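Local structure of UL37 (Suid herpesvirus 1, 4K70) at residues A[131-136]-A[160-165]; A[145-150]-A[193-198]; A[217-222]-A[275-280]; A[259-264]-A[305-310]; A[325-330]-A[337-342]. The protein is an inner tegument protein thought to have an essential role in controlling viral trafficking, represented here by its mainly helical N-terminal half. All coordinates share one frame; numbering follows the deposited sequence.

Contact 1: A[131-136]-A[160-165]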
# COMPACT_ATOMS: atom_id res chain seq x y z
N CYS A 131 -15.79 -9.12 -0.95
CA CYS A 131 -16.32 -7.75 -0.82
C CYS A 131 -16.69 -7.40 0.63
O CYS A 131 -16.50 -6.27 1.06
CB CYS A 131 -17.54 -7.50 -1.74
SG CYS A 131 -17.13 -7.49 -3.50
N ALA A 132 -17.22 -8.37 1.37
CA ALA A 132 -17.54 -8.12 2.78
C ALA A 132 -16.25 -7.83 3.55
O ALA A 132 -16.22 -6.94 4.41
CB ALA A 132 -18.28 -9.31 3.38
N ALA A 133 -15.20 -8.58 3.24
CA ALA A 133 -13.90 -8.35 3.86
C ALA A 133 -13.34 -6.99 3.45
O ALA A 133 -12.74 -6.28 4.26
CB ALA A 133 -12.92 -9.45 3.46
N PHE A 134 -13.52 -6.64 2.18
CA PHE A 134 -13.04 -5.35 1.68
C PHE A 134 -13.69 -4.25 2.52
O PHE A 134 -12.99 -3.41 3.08
CB PHE A 134 -13.37 -5.19 0.20
CG PHE A 134 -13.05 -3.83 -0.36
CD1 PHE A 134 -13.98 -2.81 -0.33
CD2 PHE A 134 -11.80 -3.58 -0.93
CE1 PHE A 134 -13.68 -1.56 -0.85
CE2 PHE A 134 -11.49 -2.34 -1.46
CZ PHE A 134 -12.43 -1.33 -1.42
N ASP A 135 -15.01 -4.29 2.63
CA ASP A 135 -15.74 -3.29 3.41
C ASP A 135 -15.26 -3.23 4.86
O ASP A 135 -15.10 -2.15 5.41
CB ASP A 135 -17.25 -3.53 3.35
CG ASP A 135 -17.87 -3.10 2.02
OD1 ASP A 135 -17.32 -2.18 1.37
OD2 ASP A 135 -18.90 -3.67 1.63
N GLU A 136 -15.04 -4.38 5.47
CA GLU A 136 -14.53 -4.40 6.84
C GLU A 136 -13.15 -3.74 6.93
O GLU A 136 -12.88 -3.01 7.88
CB GLU A 136 -14.48 -5.83 7.39
CG GLU A 136 -14.57 -5.90 8.91
CD GLU A 136 -14.79 -7.32 9.41
OE1 GLU A 136 -15.46 -8.10 8.69
OE2 GLU A 136 -14.28 -7.66 10.50
N ALA A 160 -4.94 -5.72 5.06
CA ALA A 160 -5.46 -6.43 3.89
C ALA A 160 -5.41 -7.94 4.08
O ALA A 160 -5.67 -8.69 3.15
CB ALA A 160 -4.69 -6.04 2.64
N ARG A 161 -5.09 -8.36 5.30
CA ARG A 161 -4.95 -9.77 5.67
C ARG A 161 -6.10 -10.66 5.19
O ARG A 161 -5.86 -11.70 4.58
CB ARG A 161 -4.82 -9.88 7.20
CG ARG A 161 -4.12 -11.12 7.69
CD ARG A 161 -3.66 -10.94 9.15
NE ARG A 161 -4.71 -10.38 9.99
CZ ARG A 161 -5.53 -11.10 10.76
NH1 ARG A 161 -5.41 -12.43 10.79
NH2 ARG A 161 -6.46 -10.51 11.49
N ALA A 162 -7.34 -10.28 5.48
CA ALA A 162 -8.50 -11.10 5.10
C ALA A 162 -8.65 -11.24 3.58
O ALA A 162 -9.22 -12.21 3.09
CB ALA A 162 -9.80 -10.55 5.71
N LEU A 163 -8.10 -10.28 2.84
CA LEU A 163 -8.31 -10.18 1.40
C LEU A 163 -7.40 -11.10 0.59
O LEU A 163 -7.69 -11.35 -0.58
CB LEU A 163 -8.08 -8.72 0.95
CG LEU A 163 -8.98 -7.68 1.62
CD1 LEU A 163 -8.68 -6.23 1.13
CD2 LEU A 163 -10.43 -8.02 1.39
N VAL A 164 -6.31 -11.58 1.20
CA VAL A 164 -5.36 -12.46 0.50
C VAL A 164 -5.16 -13.81 1.22
O VAL A 164 -4.15 -14.49 1.03
CB VAL A 164 -4.01 -11.76 0.23
CG1 VAL A 164 -4.22 -10.44 -0.59
CG2 VAL A 164 -3.27 -11.47 1.53
N GLN A 165 -6.12 -14.19 2.06
CA GLN A 165 -6.10 -15.50 2.70
C GLN A 165 -6.34 -16.61 1.67
O GLN A 165 -6.90 -16.35 0.61
CB GLN A 165 -7.16 -15.59 3.80
CG GLN A 165 -8.61 -15.42 3.31
CD GLN A 165 -9.58 -15.47 4.47
OE1 GLN A 165 -9.83 -16.53 5.04
NE2 GLN A 165 -10.13 -14.31 4.83
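Ala133, on helix 120-137, and Leu163, in the short 3-10 turn that follows helix 156-159, carry this contact, which packs the loop between helix 156-159 and helix 175-188 onto helix 120-137. One branch of the leucine does most of the work: its CD2 methyl lies 3.5 Å from Ala133 CB and equally 3.5 Å from the backbone nitrogen Phe134 N, so the methyl sits against the helix backbone as well as against a side chain. Leu163 does not start out toward the helix, but with CG anti to the carbonyl carbon (chi1 -58°) and an extended second torsion, the end of the chain swings across to the helix surface. Phe134 takes part mainly through its backbone and its CB, which is 4.3 Å from Leu163 CD2. Its chi1 of 174° turns the ring away from Leu163, out from the helix, where it stacks on Trp84 and packs on Tyr183 and Val184 of helix 175-188. Beside the leucine, two methyls face each other directly, Ala133 CB and Ala162 CB at 4.0 Å, where the backbones come closest. The turn is tied down at its own end: Gln165 folds back so that NE2 donates to Ala162 O at 2.9 Å, nearly straight at 165°, in the carbonyl plane and on a lone pair. Trp130 gives its NE1 to Leu163 O. The side chains that meet are thus all apolar, with one leucine methyl also against the helix backbone, while the polar bonds that fix the turn lie around this patch.

Contact 2: A[145-150]-A[193-198]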
# COMPACT_ATOMS: atom_id res chain seq x y z
N ASP A 145 -8.55 13.53 11.87
CA ASP A 145 -9.31 13.88 13.07
C ASP A 145 -9.67 12.62 13.87
O ASP A 145 -9.54 12.59 15.09
CB ASP A 145 -10.60 14.65 12.72
CG ASP A 145 -10.33 16.06 12.21
OD1 ASP A 145 -9.24 16.60 12.45
OD2 ASP A 145 -11.24 16.65 11.58
N ASP A 146 -10.12 11.58 13.16
CA ASP A 146 -10.47 10.31 13.80
C ASP A 146 -9.27 9.66 14.49
O ASP A 146 -9.38 9.17 15.61
CB ASP A 146 -11.03 9.33 12.77
CG ASP A 146 -12.49 9.60 12.42
OD1 ASP A 146 -13.24 10.16 13.26
OD2 ASP A 146 -12.88 9.24 11.29
N VAL A 147 -8.13 9.63 13.81
CA VAL A 147 -6.93 8.98 14.36
C VAL A 147 -6.39 9.70 15.58
O VAL A 147 -5.94 9.08 16.54
CB VAL A 147 -5.81 8.87 13.33
CG1 VAL A 147 -4.54 8.36 14.01
CG2 VAL A 147 -6.22 7.94 12.20
N LEU A 148 -6.43 11.03 15.54
CA LEU A 148 -5.98 11.84 16.65
C LEU A 148 -6.80 11.55 17.91
O LEU A 148 -6.26 11.53 19.03
CB LEU A 148 -6.09 13.32 16.28
CG LEU A 148 -5.63 14.35 17.30
CD1 LEU A 148 -4.12 14.41 17.38
CD2 LEU A 148 -6.19 15.70 16.91
N ALA A 149 -8.10 11.31 17.73
CA ALA A 149 -8.99 11.01 18.84
C ALA A 149 -8.78 9.59 19.37
O ALA A 149 -8.81 9.37 20.58
CB ALA A 149 -10.44 11.22 18.41
N ALA A 150 -8.57 8.64 18.46
CA ALA A 150 -8.27 7.26 18.84
C ALA A 150 -7.05 6.78 18.06
O ALA A 150 -7.19 6.17 17.00
CB ALA A 150 -9.47 6.37 18.57
N PRO A 193 2.03 6.56 10.90
CA PRO A 193 2.95 7.60 11.40
C PRO A 193 2.23 8.67 12.23
O PRO A 193 2.81 9.24 13.16
CB PRO A 193 3.48 8.26 10.12
CG PRO A 193 3.31 7.24 9.06
CD PRO A 193 2.13 6.38 9.44
N LEU A 194 0.98 8.97 11.87
CA LEU A 194 0.18 9.91 12.63
C LEU A 194 -0.14 9.35 14.01
O LEU A 194 0.06 10.03 15.02
CB LEU A 194 -1.12 10.27 11.88
CG LEU A 194 -2.17 11.02 12.71
CD1 LEU A 194 -1.60 12.30 13.27
CD2 LEU A 194 -3.44 11.30 11.88
N ALA A 195 -0.65 8.11 14.06
CA ALA A 195 -0.92 7.43 15.33
C ALA A 195 0.33 7.33 16.21
O ALA A 195 0.28 7.56 17.43
CB ALA A 195 -1.49 6.04 15.07
N LEU A 196 1.45 6.97 15.60
CA LEU A 196 2.71 6.90 16.34
C LEU A 196 3.13 8.25 16.92
O LEU A 196 3.58 8.32 18.06
CB LEU A 196 3.82 6.30 15.48
CG LEU A 196 3.64 4.81 15.17
CD1 LEU A 196 4.58 4.33 14.07
CD2 LEU A 196 3.79 3.98 16.43
N ALA A 197 2.97 9.33 16.15
CA ALA A 197 3.35 10.64 16.66
C ALA A 197 2.42 11.09 17.79
O ALA A 197 2.85 11.70 18.77
CB ALA A 197 3.39 11.69 15.54
N VAL A 198 1.13 10.80 17.64
CA VAL A 198 0.15 11.11 18.68
C VAL A 198 0.52 10.43 19.99
O VAL A 198 0.43 11.04 21.05
CB VAL A 198 -1.29 10.73 18.26
CG1 VAL A 198 -2.27 11.01 19.39
CG2 VAL A 198 -1.69 11.49 17.01
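Helix 145-149 and helix 193-198 run in roughly the same direction, their short axes 36° apart and 9.3 Å from each other at closest approach, with Val147 opposite Ala195 and Leu148 opposite Val198. Val147 points toward the second helix and meets the end of Leu194 at an oblique angle: Val147 CB is 3.7 Å from Leu194 CD2, and its CG1 methyl lies beside both CG and CD2 of that leucine. The same CG1 also reaches Ala195, 4.0 Å from Ala195 CB. It can do both because chi1 of 172° sets CG1 anti to the backbone N and carries it forward over the helix surface, between the leucine branch and the alanine methyl. The next residue, Leu148, meets Val198, one turn beyond Leu194, and makes the other half of the contact. Leu148 leaves its helix obliquely and only its end comes near; there Leu148 CD1 touches Val198 CG2 at 3.8 Å, the two side chains lying about at right angles. The other valine methyl, Val198 CG1, faces the backbone oxygen Leu148 O at 4.0 Å. Around the pair the packing continues into other helices: Leu194 also rests on Ile218 and Phe222 of helix 208-223, and Leu148 on Thr230 and Leu231 of helix 229-240. All five touching residues are buried and branched aliphatics fill most of the interface. Its cohesion is therefore one of shape and of water exclusion, with no polar bond between the two segments.

Contact 3: A[217-222]-A[275-280]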
# COMPACT_ATOMS: atom_id res chain seq x y z
N THR A 217 5.07 18.43 14.51
CA THR A 217 5.22 17.50 13.38
C THR A 217 3.85 17.00 12.90
O THR A 217 3.63 16.81 11.70
CB THR A 217 6.15 16.30 13.69
OG1 THR A 217 5.51 15.39 14.61
CG2 THR A 217 7.51 16.76 14.26
N ILE A 218 2.93 16.79 13.84
CA ILE A 218 1.60 16.29 13.49
C ILE A 218 0.81 17.38 12.75
O ILE A 218 0.17 17.11 11.73
CB ILE A 218 0.83 15.84 14.74
CG1 ILE A 218 1.48 14.60 15.35
CG2 ILE A 218 -0.64 15.54 14.38
CD1 ILE A 218 1.05 14.31 16.78
N ALA A 219 0.87 18.60 13.26
CA ALA A 219 0.17 19.71 12.62
C ALA A 219 0.67 19.85 11.19
O ALA A 219 -0.13 20.00 10.26
CB ALA A 219 0.37 21.00 13.40
N ASP A 220 1.99 19.75 11.01
CA ASP A 220 2.62 19.97 9.70
C ASP A 220 2.46 18.83 8.69
O ASP A 220 2.30 19.07 7.50
CB ASP A 220 4.11 20.31 9.87
CG ASP A 220 4.32 21.68 10.49
OD1 ASP A 220 3.31 22.41 10.64
OD2 ASP A 220 5.47 22.03 10.83
N GLU A 221 2.51 17.58 9.15
CA GLU A 221 2.44 16.42 8.26
C GLU A 221 1.00 16.05 7.95
O GLU A 221 0.69 15.56 6.87
CB GLU A 221 3.12 15.20 8.91
CG GLU A 221 4.58 15.41 9.34
CD GLU A 221 5.59 15.00 8.27
OE1 GLU A 221 5.18 14.86 7.10
OE2 GLU A 221 6.78 14.83 8.62
N PHE A 222 0.11 16.27 8.91
CA PHE A 222 -1.24 15.73 8.79
C PHE A 222 -2.41 16.70 8.81
O PHE A 222 -3.53 16.31 8.45
CB PHE A 222 -1.45 14.65 9.85
CG PHE A 222 -0.48 13.50 9.73
CD1 PHE A 222 -0.68 12.52 8.77
CD2 PHE A 222 0.62 13.40 10.57
CE1 PHE A 222 0.21 11.47 8.65
CE2 PHE A 222 1.50 12.35 10.45
CZ PHE A 222 1.29 11.38 9.49
N TYR A 275 -0.71 26.40 14.91
CA TYR A 275 -1.02 26.76 13.53
C TYR A 275 -0.42 28.10 13.09
O TYR A 275 -0.54 28.49 11.92
CB TYR A 275 -2.53 26.73 13.28
CG TYR A 275 -3.07 25.32 13.35
CD1 TYR A 275 -3.00 24.48 12.24
CD2 TYR A 275 -3.63 24.83 14.52
CE1 TYR A 275 -3.49 23.19 12.30
CE2 TYR A 275 -4.12 23.53 14.58
CZ TYR A 275 -4.04 22.72 13.46
OH TYR A 275 -4.53 21.43 13.50
N VAL A 276 0.22 28.79 14.02
CA VAL A 276 1.02 29.96 13.70
C VAL A 276 2.40 29.48 13.26
O VAL A 276 3.09 28.77 13.99
CB VAL A 276 1.17 30.88 14.92
CG1 VAL A 276 1.98 32.11 14.56
CG2 VAL A 276 -0.18 31.26 15.46
N ARG A 277 2.80 29.87 12.05
CA ARG A 277 4.02 29.36 11.44
C ARG A 277 4.97 30.46 10.99
O ARG A 277 6.06 30.16 10.51
CB ARG A 277 3.68 28.45 10.25
CG ARG A 277 2.96 27.16 10.62
CD ARG A 277 2.91 26.20 9.43
NE ARG A 277 2.37 24.89 9.78
CZ ARG A 277 1.07 24.61 9.78
NH1 ARG A 277 0.18 25.54 9.46
NH2 ARG A 277 0.65 23.39 10.10
N GLU A 278 4.56 31.71 11.15
CA GLU A 278 5.37 32.84 10.69
C GLU A 278 5.51 33.94 11.73
O GLU A 278 4.66 34.08 12.61
CB GLU A 278 4.76 33.44 9.42
CG GLU A 278 4.38 32.41 8.38
CD GLU A 278 3.25 32.89 7.49
OE1 GLU A 278 3.35 34.03 6.97
OE2 GLU A 278 2.26 32.14 7.33
N LEU A 279 6.58 34.71 11.61
CA LEU A 279 6.83 35.83 12.49
C LEU A 279 6.82 37.14 11.71
O LEU A 279 7.72 37.41 10.91
CB LEU A 279 8.18 35.67 13.17
CG LEU A 279 8.28 34.63 14.29
CD1 LEU A 279 9.73 34.39 14.65
CD2 LEU A 279 7.48 35.10 15.52
N ARG A 280 5.80 37.97 11.95
CA ARG A 280 5.77 39.32 11.38
C ARG A 280 6.91 40.15 11.96
O ARG A 280 7.25 40.00 13.15
CB ARG A 280 4.43 40.00 11.65
CG ARG A 280 3.91 39.83 13.07
CD ARG A 280 2.64 40.66 13.33
NE ARG A 280 2.77 42.12 13.15
CZ ARG A 280 3.88 42.84 13.38
NH1 ARG A 280 5.01 42.27 13.79
NH2 ARG A 280 3.86 44.16 13.18
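Asp220 of helix 208-223 receives the guanidinium of Arg277, which reaches over from the loop after helix 260-271. Both bonds of the salt bridge end on one oxygen: Arg277 NE donates to Asp220 OD1 at 2.8 Å and Arg277 NH2 to the same Asp220 OD1 at 2.9 Å. The grip is side-on, and OD1 lies within 2° of the guanidinium plane. The carboxylate is not coplanar with it; the planes are 39° apart, so NE meets OD1 from above the carboxylate plane while NH2 comes nearly in line with the C-O bond. Neither bond is straight, the N-H...O angle at NE being 149°, as expected when two donors share one acceptor. An extended chain from CG to NE brings the arginine alongside Asp220, the two side chains running in opposing senses. The second carboxylate oxygen, Asp220 OD2, is taken by Arg264 of helix 260-271 in another salt bridge, so each oxygen has an arginine. On the arginine, NH2 has a further acceptor in His224 O, just past the helical segment, and NH1 makes a long, weak ion pair with Asp225. Ala219 lies beside this end, its CB 4.1 Å from Arg277 NH2. Tyr275, at the start of the loop segment, is anchored separately through OH to Asn228 N. A single carboxylate thus stands between two arginines, which would favour its ionised form and offset the closeness of the two positive groups, joining helix, loop and helix 260-271 by charge.

Contact 4: A[259-264]-A[305-310]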
# COMPACT_ATOMS: atom_id res chain seq x y z
N THR A 259 16.54 29.55 10.43
CA THR A 259 16.00 28.72 9.36
C THR A 259 14.47 28.71 9.36
O THR A 259 13.84 29.14 10.32
CB THR A 259 16.53 27.27 9.45
OG1 THR A 259 15.97 26.61 10.60
CG2 THR A 259 18.05 27.27 9.57
N ALA A 260 13.88 28.21 8.27
CA ALA A 260 12.42 28.10 8.15
C ALA A 260 11.86 27.24 9.28
O ALA A 260 10.77 27.51 9.79
CB ALA A 260 12.03 27.52 6.80
N VAL A 261 12.61 26.21 9.65
CA VAL A 261 12.22 25.36 10.76
C VAL A 261 12.14 26.17 12.05
O VAL A 261 11.13 26.14 12.76
CB VAL A 261 13.22 24.18 10.97
CG1 VAL A 261 12.89 23.44 12.26
CG2 VAL A 261 13.18 23.23 9.79
N GLU A 262 13.21 26.90 12.35
CA GLU A 262 13.28 27.67 13.58
C GLU A 262 12.20 28.74 13.64
O GLU A 262 11.59 28.95 14.69
CB GLU A 262 14.66 28.28 13.76
CG GLU A 262 15.78 27.27 13.70
CD GLU A 262 17.08 27.84 14.18
OE1 GLU A 262 17.43 28.96 13.73
OE2 GLU A 262 17.74 27.19 15.01
N VAL A 263 11.94 29.40 12.52
CA VAL A 263 10.87 30.39 12.49
C VAL A 263 9.52 29.74 12.77
O VAL A 263 8.74 30.25 13.58
CB VAL A 263 10.82 31.15 11.15
CG1 VAL A 263 9.52 31.94 11.04
CG2 VAL A 263 12.03 32.07 11.03
N ARG A 264 9.27 28.61 12.13
CA ARG A 264 8.00 27.90 12.32
C ARG A 264 7.82 27.47 13.77
O ARG A 264 6.74 27.63 14.33
CB ARG A 264 7.91 26.69 11.38
CG ARG A 264 6.58 25.97 11.44
CD ARG A 264 6.59 24.83 12.46
NE ARG A 264 5.28 24.19 12.51
CZ ARG A 264 4.23 24.69 13.16
NH1 ARG A 264 4.36 25.81 13.85
NH2 ARG A 264 3.06 24.06 13.14
N VAL A 305 13.69 14.94 17.28
CA VAL A 305 12.43 15.68 17.14
C VAL A 305 12.68 17.19 17.24
O VAL A 305 11.87 18.00 16.78
CB VAL A 305 11.35 15.25 18.16
CG1 VAL A 305 11.53 15.97 19.47
CG2 VAL A 305 9.96 15.52 17.60
N HIS A 306 13.81 17.57 17.85
CA HIS A 306 14.29 18.95 17.80
C HIS A 306 15.22 18.98 16.59
O HIS A 306 16.43 18.87 16.72
CB HIS A 306 15.04 19.28 19.10
CG HIS A 306 15.62 20.66 19.15
ND1 HIS A 306 15.39 21.61 18.18
CD2 HIS A 306 16.42 21.25 20.08
CE1 HIS A 306 16.02 22.72 18.50
NE2 HIS A 306 16.65 22.54 19.64
N VAL A 307 14.64 19.06 15.40
CA VAL A 307 15.40 18.79 14.18
C VAL A 307 16.44 19.88 13.89
O VAL A 307 17.49 19.61 13.31
CB VAL A 307 14.46 18.54 12.98
CG1 VAL A 307 13.86 19.86 12.47
CG2 VAL A 307 15.18 17.78 11.86
N ALA A 308 16.17 21.11 14.31
CA ALA A 308 17.13 22.19 14.11
C ALA A 308 18.43 21.91 14.87
O ALA A 308 19.52 22.16 14.35
CB ALA A 308 16.53 23.54 14.51
N ALA A 309 18.33 21.38 16.09
CA ALA A 309 19.52 21.01 16.85
C ALA A 309 20.25 19.84 16.19
O ALA A 309 21.48 19.85 16.06
CB ALA A 309 19.15 20.65 18.28
N ALA A 310 19.49 18.84 15.78
CA ALA A 310 20.07 17.63 15.21
C ALA A 310 20.77 17.96 13.90
O ALA A 310 21.77 17.32 13.56
CB ALA A 310 18.98 16.58 14.99
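Val261 and Val307, near the starts of helix 260-271 and helix 307-311, make the tight side of this contact. Val261 CG1 and Val307 CG1 are 3.7 Å apart, the side chains crossing at about a right angle. Val307 holds that methyl between its backbone N and carbonyl carbon (chi1 75°), the position with least room, and this brings it to Val261. The pair is closed in by helix 347-358, whose Leu352 packs on Val261 and whose His349 and Leu353 pack on Val307. Toward Glu262 the fit is looser. Ala308 CB lies 4.3 Å from Val261 CG1, and is 3.9 Å from Glu262 CG and also from Glu262 OE2, so the methyl rests along the glutamate stem and beside its carboxylate. On the solvent side stands Thr259, the N-cap of helix 260-271. With Glu262 it forms a capping box: Glu262 N donates to Thr259 OG1 at 3.3 Å, nearly straight at 167°, and Thr259 N returns a weak bond to Glu262 OE1 at 3.5 Å. The stronger partner of the carboxylate is Arg258, outside both segments, in a salt bridge to OE2. Valine methyls thus supply the apolar hold on one side; on the other, Glu262 caps its own helix and keeps its charge paired with Arg258, while its stem and one carboxylate oxygen rest against the alanine methyl.

Contact 5: A[325-330]-A[337-342]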
# COMPACT_ATOMS: atom_id res chain seq x y z
N GLU A 325 20.26 1.45 15.43
CA GLU A 325 20.25 0.03 15.81
C GLU A 325 18.84 -0.57 15.69
O GLU A 325 18.66 -1.66 15.12
CB GLU A 325 20.80 -0.17 17.23
CG GLU A 325 22.31 0.04 17.32
CD GLU A 325 22.84 0.02 18.76
OE1 GLU A 325 22.09 -0.42 19.67
OE2 GLU A 325 24.01 0.44 18.98
N ALA A 326 17.85 0.13 16.23
CA ALA A 326 16.48 -0.40 16.19
C ALA A 326 15.94 -0.46 14.76
O ALA A 326 15.19 -1.38 14.42
CB ALA A 326 15.56 0.41 17.10
N VAL A 327 16.32 0.51 13.93
CA VAL A 327 15.92 0.52 12.52
C VAL A 327 16.54 -0.65 11.77
O VAL A 327 15.90 -1.29 10.94
CB VAL A 327 16.36 1.84 11.80
CG1 VAL A 327 16.38 1.62 10.28
CG2 VAL A 327 15.44 3.02 12.19
N GLN A 328 17.81 -0.92 12.04
CA GLN A 328 18.49 -2.05 11.43
C GLN A 328 17.85 -3.37 11.83
O GLN A 328 17.75 -4.29 11.02
CB GLN A 328 19.95 -2.07 11.82
CG GLN A 328 20.82 -1.12 11.05
CD GLN A 328 22.24 -1.15 11.56
OE1 GLN A 328 22.60 -0.40 12.47
NE2 GLN A 328 23.05 -2.03 11.01
N ALA A 329 17.42 -3.47 13.09
CA ALA A 329 16.91 -4.74 13.60
C ALA A 329 15.48 -5.05 13.13
O ALA A 329 14.99 -6.16 13.30
CB ALA A 329 16.95 -4.75 15.10
N SER A 330 14.82 -4.04 12.55
CA SER A 330 13.41 -4.15 12.17
C SER A 330 13.22 -5.06 10.96
O SER A 330 13.92 -4.93 9.95
CB SER A 330 12.85 -2.76 11.83
OG SER A 330 12.83 -1.91 12.97
N VAL A 337 8.89 1.69 11.19
CA VAL A 337 8.20 2.97 11.30
C VAL A 337 8.03 3.39 12.76
O VAL A 337 8.14 4.56 13.09
CB VAL A 337 6.83 2.94 10.61
CG1 VAL A 337 6.15 4.29 10.76
CG2 VAL A 337 7.01 2.59 9.14
N GLU A 338 7.77 2.42 13.64
CA GLU A 338 7.69 2.74 15.07
C GLU A 338 9.04 3.24 15.60
O GLU A 338 9.10 4.15 16.43
CB GLU A 338 7.22 1.53 15.89
CG GLU A 338 7.31 1.77 17.39
CD GLU A 338 6.51 0.76 18.20
OE1 GLU A 338 5.95 -0.17 17.58
OE2 GLU A 338 6.43 0.90 19.44
N ALA A 339 10.12 2.64 15.12
CA ALA A 339 11.45 3.03 15.56
C ALA A 339 11.75 4.44 15.09
O ALA A 339 12.29 5.25 15.85
CB ALA A 339 12.49 2.07 15.01
N LEU A 340 11.38 4.74 13.85
CA LEU A 340 11.70 6.05 13.27
C LEU A 340 10.92 7.16 13.95
O LEU A 340 11.50 8.10 14.46
CB LEU A 340 11.39 6.06 11.78
CG LEU A 340 12.36 5.22 10.94
CD1 LEU A 340 11.77 4.95 9.56
CD2 LEU A 340 13.68 5.96 10.81
N VAL A 341 9.60 7.03 13.96
CA VAL A 341 8.74 8.10 14.45
C VAL A 341 8.92 8.35 15.94
O VAL A 341 8.93 9.50 16.39
CB VAL A 341 7.25 7.78 14.15
CG1 VAL A 341 6.35 8.83 14.76
CG2 VAL A 341 7.03 7.65 12.63
N THR A 342 9.04 7.27 16.71
CA THR A 342 9.29 7.35 18.15
C THR A 342 10.55 8.17 18.46
O THR A 342 10.60 8.89 19.46
CB THR A 342 9.41 5.93 18.79
OG1 THR A 342 8.19 5.22 18.57
CG2 THR A 342 9.65 6.01 20.27
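A helical hairpin is formed here by consecutive helices 321-329 and 333-342, which turn back on each other through a short connection in this mainly helical, strand-free half of the protein. Glu325 of the first helix is a calcium ligand seen in this protein, though no calcium is bound to it in this model. The short axes are nearly antiparallel, 163° apart, and approach to 8.8 Å, with Val327 across from Ala339. Ala339 occupies the middle of the contact: its CB is 4.1 Å from Ala326 CB and 4.2 Å from Val327 CG2, so two side chains of the first helix lie against one methyl. The firmer touch is Val327 CG2 against Leu340 CD2, at 3.7 Å, the valine branch meeting the leucine end at a slant. For Leu340, chi1 of -71°, with CG anti to the carbonyl carbon, brings its branched end round to the valine. At the end of the first helix Ser330 turns its hydroxyl back on the preceding helical turn: OG donates to Ala326 O at 2.8 Å, tilted from the carbonyl plane. Thr342 does the same in the second helix, OG1 donating to Glu338 O at 2.6 Å beside the backbone bond from Thr342 N. Val327 and Leu340 also lie on helix 366-385, against Val377 and Thr374 respectively. Val337 and Val341 pack on Leu196, so helix 333-342 is set between its hairpin partner and helix 191-201, with helix 366-385 against both hairpin helices.

Overall arrangement
Contacts 2 to 5 form one connected region, whereas contact 1 lies apart, its centre 23 Å from that of contact 2 and 42 Å from that of contact 4. Contact 2 is a junction: it touches contact 3 through Ala197 and Ile218, and contact 5 through Leu196 and Glu338. Contacts 3 and 4 are joined by charge, with Asp220 OD2 bonded to Arg264 NE at 2.7 Å and their centres 12 Å apart. Contacts 4 and 5 do not touch, their nearest atoms about 6 Å apart. As for bound ions, the side chain of Ala195 in contact 2 is about 7 Å from a sodium ion, and that of Phe134 in contact 1 about 9 Å from another.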